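Local coordinates for protein phosphinothricin N-acetyltransferase (Brucella ovis, PDB 5DWM) that binds acetyl-CoA and, as a GNAT-family acetyltransferase, probably passes the acetyl group to an acceptor such as phosphinothricin, at residues Y38-P43 against G157-R162; A54-D57 against P61-V64; A115-L120 against L171-G176. All coordinates share one frame; numbering follows the deposited sequence.

How the contacts relate
All three contacts reach the mixed sheet of the GNAT fold but differ in place and chemistry. The centre of contact 1 lies about 18 Å from the centre of the chain, yet most of its touching residues are buried, with the second subunit packed against several of them; a lysine ammonium group among carbonyl oxygens dominates it. Contact 2, the most central, is purely apolar and only partly buried. Contact 3 pairs buried leucine packing against a helix with a bond from an exposed asparagine and a water. Contacts 2 and 3 touch through Pro61 CD and Ile117 CD1 at 3.8 Å, whereas contacts 1 and 3 lie on opposite sides of the chain's centre, at turns bordering the same strand 162-172.

Contact 1. Residues Y38-P43 against G157-R162; sequences YEIEPP and GFKHGR
Lys159 reaches from the type I' turn of a beta hairpin into the loop that holds Glu39 and Ile40, between helices 20-33 and 45-58. Bonds from Lys159 N to Arg162 O and from Arg162 N to Lys159 O, each 3.0 Å, close the hairpin of strands 148-159 and 162-172. The polar part centres on Lys159 NZ, which donates to Glu39 O at 2.8 Å and approaches nearly along the C=O axis (175°). The backbone oxygens of Val31, Gly34 and Ser37 also lie within hydrogen-bonding range, so the three N-H of NZ are shared among four carbonyls, a setting expected to stabilise its positive charge. With CG anti to the backbone N (chi1 179°) and every later torsion anti as well, the lysine spans the gap at full length. Apolar packing follows this chain: Ile40 CD1 lies alongside its methylenes, 3.5 Å from Lys159 CG, a tight carbon pair. Tyr38 packs its ring on backbone. Its hydroxyl is hydrogen-bonded to Ser156, while Tyr86 of the second subunit meets the ring, placing the contact at the dimer interface. Gly157 carries no side chain to fend the ring off, and Tyr38 CE2 rests obliquely 3.6 Å from Gly157 CA.

Contact 2. Residues A54-D57 against P61-V64; sequences AFAD and PILV
Ile62 reaches the helix with one atom, its terminal methyl CD1, which lies 4.0 Å from Phe55 CB and 4.1 Å from Ala56 N. The methyl of Ala56 adds a looser apolar touch, with Ala56 CB 4.3 Å from Ile62 CD1. CD1 therefore sits against the helix surface where Phe55 passes into Ala56, touching one side-chain carbon and one backbone nitrogen most closely, and no hydrogen bond crosses the contact. The small buried surface, 94 Å² in all, agrees with this single point of approach. The isoleucine's own torsions make the reach possible: CG1 stands anti to the carbonyl carbon (chi1 -52°) and CD1 continues outward in an extended chain (chi2 171°). The Phe55 ring turns off from Ile62 and stacks on Tyr76 of strand 70-79, which also packs against Ile62 and so bridges both partners from the neighbouring strand. Farther out, backbone hydrogen bonds hold the strand in the sheet, Ile62 to Phe15 and Val64 to Arg13 on one edge and Leu63 to Ala75 on the other. While Ile62 meets helix 45-58, Leu63 packs against Glu112 and Arg116 of helix 105-119. A sheet strand entered from a short helix-to-strand loop, with helices packed on both faces, matches the three-layered alpha/beta core of GNAT acetyltransferases.

Contact 3. Residues A115-L120 against L171-G176; sequences ARISAL and LPLNGG
Leu173 pushes its CD1 methyl against helix 105-119 where Ile117 and Ser118 follow one another, and this is the closely packed part of the contact. Leu173 CD1 lies 3.8 Å from Ile117 CG2, with the two side chains crossing at about a right angle, and 4.1 Å from Ser118 N. CG of Leu173 stands beside its backbone N (chi1 -62°), which aims the branch at the helix. Ile114, one turn earlier, also packs on Leu173, while Ile117 also packs on Phe122. Both Ile117 and Leu173 are buried.

One residue on, the contact becomes polar and opens to solvent. Asn174 is exposed and stands at the second position of a type I' turn, closed by Gly176 N to Leu173 O at 2.9 Å; its backbone angles, like those of Gly175, have positive phi as that turn requires. Its ND2 donates to Ser118 O at 2.9 Å with an N-H...O angle of 170°. The approach makes 121° at the carbonyl and lies in the carbonyl plane, directed at a lone pair, and Ser118 O is nearly coplanar with the Asn174 amide. ND2 also donates to Phe122 O. Water 1 accepts from Asn174 N at 3.0 Å; a further link from that water to Ser118 OG is doubtful, because the serine has two conformers.

The helix begins among residues that bind acetyl-CoA (Gly104, Gly106 and Lys107 among them), and this contact joins its far end to the turn after strand 162-172. The geometry is consistent with apolar packing placing the turn near the helix and the amide, bonded to the carbonyls of Ser118 and Phe122, restricting how it can rotate while satisfying two backbone oxygens near the helix end.

Contact 1. Residues Y38-P43 against G157-R162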
ATOM      1  N   TYR A  38       5.608   6.301   9.797  1.00 14.25           N
ATOM      2  CA  TYR A  38       6.700   6.611   8.886  1.00 14.19           C
ATOM      3  C   TYR A  38       6.765   8.093   8.529  1.00 15.56           C
ATOM      4  O   TYR A  38       7.497   8.467   7.603  1.00 15.67           O
ATOM      5  CB  TYR A  38       6.653   5.731   7.632  1.00 14.13           C
ATOM      6  CG  TYR A  38       7.183   4.321   7.820  1.00 14.20           C
ATOM      7  CD1 TYR A  38       7.294   3.738   9.090  1.00 14.68           C
ATOM      8  CD2 TYR A  38       7.587   3.568   6.719  1.00 14.59           C
ATOM      9  CE1 TYR A  38       7.786   2.433   9.243  1.00 14.47           C
ATOM     10  CE2 TYR A  38       8.077   2.280   6.862  1.00 15.40           C
ATOM     11  CZ  TYR A  38       8.162   1.711   8.115  1.00 13.83           C
ATOM     12  OH  TYR A  38       8.649   0.420   8.244  1.00 16.15           O
ATOM     13  N   GLU A  39       6.019   8.939   9.235  1.00 14.43           N
ATOM     14  CA  GLU A  39       6.226  10.374   9.132  1.00 14.98           C
ATOM     15  C   GLU A  39       7.346  10.802  10.071  1.00 15.87           C
ATOM     16  O   GLU A  39       7.636  10.133  11.065  1.00 16.47           O
ATOM     17  CB  GLU A  39       4.934  11.141   9.429  1.00 16.20           C
ATOM     18  CG  GLU A  39       3.834  10.825   8.431  1.00 16.71           C
ATOM     19  CD  GLU A  39       2.645  11.767   8.538  1.00 17.06           C
ATOM     20  OE1 GLU A  39       1.699  11.439   9.276  1.00 17.37           O
ATOM     21  OE2 GLU A  39       2.651  12.833   7.880  1.00 18.70           O
ATOM     22  N   ILE A  40       7.999  11.911   9.726  1.00 17.10           N
ATOM     23  CA  ILE A  40       9.105  12.451  10.502  1.00 19.68           C
ATOM     24  C   ILE A  40       8.719  13.744  11.202  1.00 19.36           C
ATOM     25  O   ILE A  40       9.097  13.968  12.354  1.00 20.59           O
ATOM     26  CB  ILE A  40      10.344  12.667   9.607  1.00 22.52           C
ATOM     27  CG1 ILE A  40      10.637  11.420   8.780  1.00 26.51           C
ATOM     28  CG2 ILE A  40      11.544  13.106  10.447  1.00 23.31           C
ATOM     29  CD1 ILE A  40      10.829  10.199   9.583  1.00 28.83           C
ATOM     30  N   GLU A  41       7.946  14.595  10.532  0.66 19.68           N
ATOM     31  CA  GLU A  41       7.528  15.874  11.082  0.66 21.46           C
ATOM     32  C   GLU A  41       6.069  15.783  11.500  0.66 18.85           C
ATOM     33  O   GLU A  41       5.215  15.486  10.647  0.66 19.29           O
ATOM     34  CB  GLU A  41       7.699  16.946  10.016  0.66 25.20           C
ATOM     35  CG  GLU A  41       7.260  18.330  10.408  0.66 29.92           C
ATOM     36  CD  GLU A  41       7.388  19.303   9.254  0.66 34.89           C
ATOM     37  OE1 GLU A  41       8.323  19.137   8.443  0.66 37.57           O
ATOM     38  OE2 GLU A  41       6.547  20.219   9.152  0.66 37.04           O
ATOM     39  N   PRO A  42       5.739  16.005  12.773  1.00 17.97           N
ATOM     40  CA  PRO A  42       4.349  15.903  13.223  1.00 16.69           C
ATOM     41  C   PRO A  42       3.447  16.843  12.445  1.00 17.86           C
ATOM     42  O   PRO A  42       3.773  18.029  12.272  1.00 19.37           O
ATOM     43  CB  PRO A  42       4.431  16.322  14.699  1.00 16.88           C
ATOM     44  CG  PRO A  42       5.815  15.977  15.104  1.00 18.71           C
ATOM     45  CD  PRO A  42       6.670  16.250  13.888  1.00 18.39           C
ATOM     46  N   PRO A  43       2.321  16.342  11.933  1.00 16.65           N
ATOM     47  CA  PRO A  43       1.348  17.223  11.273  1.00 16.42           C
ATOM     48  C   PRO A  43       0.754  18.230  12.250  1.00 15.36           C
ATOM     49  O   PRO A  43       0.688  18.006  13.460  1.00 16.96           O
ATOM     50  CB  PRO A  43       0.265  16.254  10.775  1.00 17.94           C
ATOM     51  CG  PRO A  43       0.927  14.903  10.755  1.00 20.17           C
ATOM     52  CD  PRO A  43       1.922  14.925  11.878  1.00 17.49           C
ATOM     53  N   GLY A 157      11.385   1.208   5.540  1.00 13.32           N
ATOM     54  CA  GLY A 157      11.523   2.561   6.037  1.00 13.79           C
ATOM     55  C   GLY A 157      12.886   2.790   6.653  1.00 13.77           C
ATOM     56  O   GLY A 157      13.536   1.861   7.141  1.00 15.24           O
ATOM     57  N   PHE A 158      13.324   4.047   6.614  1.00 13.86           N
ATOM     58  CA  PHE A 158      14.510   4.470   7.347  1.00 14.35           C
ATOM     59  C   PHE A 158      14.124   5.687   8.168  1.00 16.14           C
ATOM     60  O   PHE A 158      13.668   6.688   7.610  1.00 17.54           O
ATOM     61  CB  PHE A 158      15.676   4.815   6.421  1.00 15.60           C
ATOM     62  CG  PHE A 158      16.953   5.025   7.164  1.00 15.84           C
ATOM     63  CD1 PHE A 158      17.709   3.937   7.575  1.00 15.02           C
ATOM     64  CD2 PHE A 158      17.378   6.303   7.501  1.00 18.42           C
ATOM     65  CE1 PHE A 158      18.878   4.118   8.295  1.00 16.70           C
ATOM     66  CE2 PHE A 158      18.559   6.498   8.217  1.00 18.60           C
ATOM     67  CZ  PHE A 158      19.308   5.407   8.611  1.00 18.50           C
ATOM     68  N   LYS A 159      14.307   5.599   9.485  1.00 16.53           N
ATOM     69  CA  LYS A 159      13.899   6.652  10.402  1.00 17.53           C
ATOM     70  C   LYS A 159      14.705   6.506  11.682  1.00 20.81           C
ATOM     71  O   LYS A 159      14.990   5.391  12.118  1.00 21.31           O
ATOM     72  CB  LYS A 159      12.394   6.563  10.708  1.00 17.99           C
ATOM     73  CG  LYS A 159      11.877   7.624  11.676  1.00 17.71           C
ATOM     74  CD  LYS A 159      10.366   7.484  11.906  1.00 17.06           C
ATOM     75  CE  LYS A 159       9.876   8.558  12.854  1.00 17.24           C
ATOM     76  NZ  LYS A 159       8.428   8.440  13.173  1.00 16.41           N
ATOM     77  N   HIS A 160      15.066   7.637  12.276  1.00 24.23           N
ATOM     78  CA  HIS A 160      15.832   7.646  13.524  1.00 27.93           C
ATOM     79  C   HIS A 160      17.097   6.798  13.411  1.00 27.02           C
ATOM     80  O   HIS A 160      17.490   6.103  14.351  1.00 29.27           O
ATOM     81  CB  HIS A 160      14.982   7.210  14.724  1.00 31.86           C
ATOM     82  CG  HIS A 160      13.850   8.140  15.048  1.00 35.38           C
ATOM     83  ND1 HIS A 160      13.657   9.346  14.406  1.00 36.18           N
ATOM     84  CD2 HIS A 160      12.847   8.035  15.953  1.00 37.26           C
ATOM     85  CE1 HIS A 160      12.586   9.941  14.899  1.00 37.46           C
ATOM     86  NE2 HIS A 160      12.077   9.168  15.842  1.00 37.93           N
ATOM     87  N   GLY A 161      17.726   6.835  12.236  1.00 25.30           N
ATOM     88  CA  GLY A 161      18.985   6.149  12.021  1.00 24.15           C
ATOM     89  C   GLY A 161      18.901   4.647  11.856  1.00 21.56           C
ATOM     90  O   GLY A 161      19.944   3.985  11.879  1.00 22.64           O
ATOM     91  N   ARG A 162      17.704   4.087  11.662  1.00 20.76           N
ATOM     92  CA  ARG A 162      17.508   2.645  11.627  1.00 20.69           C
ATOM     93  C   ARG A 162      16.648   2.254  10.438  1.00 17.25           C
ATOM     94  O   ARG A 162      15.682   2.949  10.102  1.00 16.19           O
ATOM     95  CB  ARG A 162      16.771   2.149  12.893  1.00 26.40           C
ATOM     96  CG  ARG A 162      17.635   1.869  14.101  1.00 32.05           C
ATOM     97  CD  ARG A 162      16.914   0.926  15.080  1.00 35.43           C
ATOM     98  NE  ARG A 162      15.595   1.427  15.469  1.00 38.72           N
ATOM     99  CZ  ARG A 162      14.436   0.804  15.249  1.00 40.16           C
ATOM    100  NH1 ARG A 162      14.394  -0.374  14.637  1.00 40.49           N
ATOM    101  NH2 ARG A 162      13.305   1.360  15.655  1.00 40.61           N
TER

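Contact 2. Residues A54-D57 against P61-V64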
ATOM      1  N   ALA A  54     -11.597  13.861   5.660  1.00 18.11           N
ATOM      2  CA  ALA A  54     -11.613  13.046   4.448  1.00 18.53           C
ATOM      3  C   ALA A  54     -12.045  11.614   4.746  1.00 17.48           C
ATOM      4  O   ALA A  54     -12.878  11.055   4.023  1.00 18.62           O
ATOM      5  CB  ALA A  54     -10.252  13.090   3.747  1.00 20.03           C
ATOM      6  N   PHE A  55     -11.515  11.011   5.818  1.00 18.45           N
ATOM      7  CA  PHE A  55     -11.949   9.663   6.193  1.00 17.70           C
ATOM      8  C   PHE A  55     -13.448   9.623   6.449  1.00 16.74           C
ATOM      9  O   PHE A  55     -14.137   8.701   6.000  1.00 17.79           O
ATOM     10  CB  PHE A  55     -11.209   9.190   7.442  1.00 18.92           C
ATOM     11  CG  PHE A  55      -9.729   9.079   7.271  1.00 21.36           C
ATOM     12  CD1 PHE A  55      -9.180   8.577   6.098  1.00 22.33           C
ATOM     13  CD2 PHE A  55      -8.880   9.471   8.293  1.00 22.06           C
ATOM     14  CE1 PHE A  55      -7.810   8.472   5.951  1.00 24.62           C
ATOM     15  CE2 PHE A  55      -7.514   9.370   8.154  1.00 23.70           C
ATOM     16  CZ  PHE A  55      -6.977   8.868   6.978  1.00 24.26           C
ATOM     17  N   ALA A  56     -13.970  10.630   7.151  1.00 18.23           N
ATOM     18  CA  ALA A  56     -15.400  10.677   7.446  1.00 19.29           C
ATOM     19  C   ALA A  56     -16.217  10.845   6.173  1.00 20.15           C
ATOM     20  O   ALA A  56     -17.272  10.214   6.016  1.00 24.38           O
ATOM     21  CB  ALA A  56     -15.695  11.812   8.424  1.00 20.55           C
ATOM     22  N   ASP A  57     -15.751  11.700   5.256  1.00 20.85           N
ATOM     23  CA  ASP A  57     -16.457  11.884   3.990  1.00 24.26           C
ATOM     24  C   ASP A  57     -16.535  10.584   3.204  1.00 24.11           C
ATOM     25  O   ASP A  57     -17.523  10.342   2.500  1.00 25.38           O
ATOM     26  CB  ASP A  57     -15.758  12.956   3.149  1.00 28.52           C
ATOM     27  CG  ASP A  57     -15.911  14.351   3.728  1.00 35.19           C
ATOM     28  OD1 ASP A  57     -16.749  14.537   4.633  1.00 37.20           O
ATOM     29  OD2 ASP A  57     -15.196  15.266   3.263  1.00 38.21           O
ATOM     30  N   PRO A  61     -15.342   4.674   9.848  1.00 17.95           N
ATOM     31  CA  PRO A  61     -15.485   4.990  11.270  1.00 18.05           C
ATOM     32  C   PRO A  61     -14.193   5.536  11.852  1.00 16.90           C
ATOM     33  O   PRO A  61     -13.087   5.142  11.468  1.00 18.64           O
ATOM     34  CB  PRO A  61     -15.807   3.629  11.897  1.00 19.57           C
ATOM     35  CG  PRO A  61     -15.156   2.651  11.000  1.00 19.98           C
ATOM     36  CD  PRO A  61     -15.310   3.220   9.605  1.00 18.92           C
ATOM     37  N   ILE A  62     -14.356   6.458  12.798  1.00 16.14           N
ATOM     38  CA  ILE A  62     -13.252   7.064  13.532  1.00 15.08           C
ATOM     39  C   ILE A  62     -13.649   7.041  14.995  1.00 15.73           C
ATOM     40  O   ILE A  62     -14.685   7.608  15.363  1.00 17.50           O
ATOM     41  CB  ILE A  62     -12.972   8.512  13.089  1.00 17.04           C
ATOM     42  CG1 ILE A  62     -12.812   8.615  11.570  1.00 18.32           C
ATOM     43  CG2 ILE A  62     -11.732   9.032  13.779  1.00 17.81           C
ATOM     44  CD1 ILE A  62     -12.763  10.053  11.071  1.00 19.62           C
ATOM     45  N   LEU A  63     -12.835   6.391  15.820  1.00 16.61           N
ATOM     46  CA  LEU A  63     -13.180   6.106  17.201  1.00 16.82           C
ATOM     47  C   LEU A  63     -12.142   6.688  18.150  1.00 16.87           C
ATOM     48  O   LEU A  63     -10.959   6.798  17.819  1.00 17.61           O
ATOM     49  CB  LEU A  63     -13.246   4.599  17.425  1.00 17.88           C
ATOM     50  CG  LEU A  63     -14.202   3.828  16.523  1.00 18.94           C
ATOM     51  CD1 LEU A  63     -14.045   2.346  16.807  1.00 19.12           C
ATOM     52  CD2 LEU A  63     -15.641   4.283  16.752  1.00 19.91           C
ATOM     53  N   VAL A  64     -12.601   7.044  19.346  1.00 16.60           N
ATOM     54  CA  VAL A  64     -11.716   7.491  20.411  1.00 16.89           C
ATOM     55  C   VAL A  64     -12.024   6.717  21.683  1.00 18.22           C
ATOM     56  O   VAL A  64     -13.152   6.269  21.903  1.00 18.56           O
ATOM     57  CB  VAL A  64     -11.788   9.015  20.665  1.00 17.96           C
ATOM     58  CG1 VAL A  64     -11.377   9.780  19.411  1.00 18.30           C
ATOM     59  CG2 VAL A  64     -13.172   9.428  21.142  1.00 20.55           C
TER

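Contact 3. Residues A115-L120 against L171-G176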
ATOM      1  N   ALA A 115     -15.908  -4.342  14.748  1.00 19.72           N
ATOM      2  CA  ALA A 115     -17.368  -4.396  14.691  1.00 19.85           C
ATOM      3  C   ALA A 115     -17.931  -3.399  13.680  1.00 21.08           C
ATOM      4  O   ALA A 115     -18.821  -3.741  12.894  1.00 22.22           O
ATOM      5  CB  ALA A 115     -17.978  -4.168  16.080  1.00 19.44           C
ATOM      6  N   ARG A 116     -17.424  -2.162  13.678  1.00 20.57           N
ATOM      7  CA  ARG A 116     -17.958  -1.156  12.768  0.50 20.31           C
ATOM      8  C   ARG A 116     -17.620  -1.485  11.316  1.00 20.36           C
ATOM      9  O   ARG A 116     -18.468  -1.333  10.427  1.00 20.95           O
ATOM     10  CB  ARG A 116     -17.445   0.231  13.163  0.50 20.51           C
ATOM     11  CG  ARG A 116     -17.941   0.722  14.529  0.50 21.00           C
ATOM     12  CD  ARG A 116     -19.398   1.150  14.469  0.50 21.78           C
ATOM     13  NE  ARG A 116     -19.601   2.248  13.529  0.50 21.99           N
ATOM     14  CZ  ARG A 116     -19.480   3.535  13.838  0.50 22.46           C
ATOM     15  NH1 ARG A 116     -19.166   3.895  15.075  0.50 22.28           N
ATOM     16  NH2 ARG A 116     -19.681   4.461  12.912  0.50 23.91           N
ATOM     17  N   ILE A 117     -16.390  -1.936  11.056  1.00 19.72           N
ATOM     18  CA  ILE A 117     -15.984  -2.286   9.697  1.00 20.30           C
ATOM     19  C   ILE A 117     -16.752  -3.501   9.193  1.00 20.77           C
ATOM     20  O   ILE A 117     -17.130  -3.573   8.012  1.00 21.06           O
ATOM     21  CB  ILE A 117     -14.461  -2.499   9.654  1.00 20.98           C
ATOM     22  CG1 ILE A 117     -13.767  -1.142   9.693  1.00 22.61           C
ATOM     23  CG2 ILE A 117     -14.054  -3.281   8.399  1.00 22.97           C
ATOM     24  CD1 ILE A 117     -14.138  -0.261   8.508  1.00 24.37           C
ATOM     25  N   SER A 118     -16.982  -4.481  10.073  1.00 21.16           N
ATOM     26  CA  SER A 118     -17.776  -5.641   9.692  0.62 21.25           C
ATOM     27  C   SER A 118     -19.194  -5.226   9.324  1.00 20.68           C
ATOM     28  O   SER A 118     -19.752  -5.705   8.327  1.00 22.56           O
ATOM     29  CB  SER A 118     -17.778  -6.659  10.832  0.62 22.27           C
ATOM     30  OG  SER A 118     -18.407  -7.869  10.454  0.62 23.62           O
ATOM     31  N   ALA A 119     -19.784  -4.318  10.109  1.00 21.21           N
ATOM     32  CA  ALA A 119     -21.153  -3.894   9.836  1.00 21.31           C
ATOM     33  C   ALA A 119     -21.267  -3.186   8.492  1.00 21.82           C
ATOM     34  O   ALA A 119     -22.342  -3.185   7.883  1.00 23.13           O
ATOM     35  CB  ALA A 119     -21.678  -3.015  10.974  1.00 22.92           C
ATOM     36  N   LEU A 120     -20.173  -2.595   8.008  1.00 21.12           N
ATOM     37  CA  LEU A 120     -20.171  -1.924   6.714  1.00 21.86           C
ATOM     38  C   LEU A 120     -20.010  -2.882   5.536  1.00 23.07           C
ATOM     39  O   LEU A 120     -20.168  -2.453   4.388  1.00 23.54           O
ATOM     40  CB  LEU A 120     -19.090  -0.836   6.682  1.00 22.20           C
ATOM     41  CG  LEU A 120     -19.339   0.388   7.569  1.00 22.12           C
ATOM     42  CD1 LEU A 120     -18.108   1.284   7.648  1.00 22.22           C
ATOM     43  CD2 LEU A 120     -20.553   1.189   7.098  1.00 22.60           C
ATOM     44  N   LEU A 171      -7.292  -9.868   8.886  1.00 15.47           N
ATOM     45  CA  LEU A 171      -8.393 -10.504   9.600  1.00 15.80           C
ATOM     46  C   LEU A 171      -9.553 -10.608   8.624  1.00 16.10           C
ATOM     47  O   LEU A 171     -10.008  -9.573   8.094  1.00 15.87           O
ATOM     48  CB  LEU A 171      -8.800  -9.640  10.794  1.00 17.28           C
ATOM     49  CG  LEU A 171      -9.982 -10.143  11.621  1.00 18.17           C
ATOM     50  CD1 LEU A 171      -9.588 -11.330  12.499  1.00 19.00           C
ATOM     51  CD2 LEU A 171     -10.536  -9.009  12.466  1.00 19.95           C
ATOM     52  N   PRO A 172     -10.088 -11.798   8.382  1.00 17.43           N
ATOM     53  CA  PRO A 172     -11.255 -11.913   7.507  1.00 17.74           C
ATOM     54  C   PRO A 172     -12.514 -11.486   8.239  1.00 18.97           C
ATOM     55  O   PRO A 172     -12.643 -11.653   9.455  1.00 20.48           O
ATOM     56  CB  PRO A 172     -11.299 -13.412   7.188  1.00 18.86           C
ATOM     57  CG  PRO A 172     -10.743 -14.054   8.445  1.00 18.46           C
ATOM     58  CD  PRO A 172      -9.687 -13.096   8.961  1.00 16.86           C
ATOM     59  N   LEU A 173     -13.454 -10.925   7.481  1.00 19.58           N
ATOM     60  CA  LEU A 173     -14.736 -10.508   8.036  1.00 19.87           C
ATOM     61  C   LEU A 173     -15.849 -10.928   7.089  1.00 19.32           C
ATOM     62  O   LEU A 173     -15.647 -11.002   5.878  1.00 18.67           O
ATOM     63  CB  LEU A 173     -14.780  -8.990   8.214  1.00 20.80           C
ATOM     64  CG  LEU A 173     -13.737  -8.448   9.194  1.00 23.97           C
ATOM     65  CD1 LEU A 173     -13.794  -6.944   9.200  1.00 26.89           C
ATOM     66  CD2 LEU A 173     -13.979  -9.014  10.589  1.00 27.73           C
ATOM     67  N   ASN A 174     -17.026 -11.223   7.651  1.00 21.18           N
ATOM     68  CA  ASN A 174     -18.217 -11.522   6.853  1.00 21.62           C
ATOM     69  C   ASN A 174     -17.988 -12.688   5.891  1.00 22.90           C
ATOM     70  O   ASN A 174     -18.572 -12.736   4.802  1.00 24.88           O
ATOM     71  CB  ASN A 174     -18.701 -10.290   6.080  1.00 22.27           C
ATOM     72  CG  ASN A 174     -19.253  -9.211   6.978  1.00 22.07           C
ATOM     73  OD1 ASN A 174     -20.219  -9.430   7.717  1.00 25.24           O
ATOM     74  ND2 ASN A 174     -18.639  -8.030   6.927  1.00 21.67           N
ATOM     75  N   GLY A 175     -17.123 -13.624   6.265  1.00 22.70           N
ATOM     76  CA  GLY A 175     -16.829 -14.770   5.436  1.00 23.79           C
ATOM     77  C   GLY A 175     -15.569 -14.660   4.603  1.00 22.68           C
ATOM     78  O   GLY A 175     -15.209 -15.635   3.932  1.00 25.16           O
ATOM     79  N   GLY A 176     -14.902 -13.508   4.606  1.00 21.58           N
ATOM     80  CA  GLY A 176     -13.628 -13.395   3.913  1.00 19.80           C
ATOM     81  C   GLY A 176     -13.798 -13.588   2.418  1.00 20.41           C
ATOM     82  O   GLY A 176     -14.634 -12.944   1.773  1.00 20.01           O
TER
HETATM   83  O   HOH W   1     -17.493 -10.936  10.562  1.00 40.40           O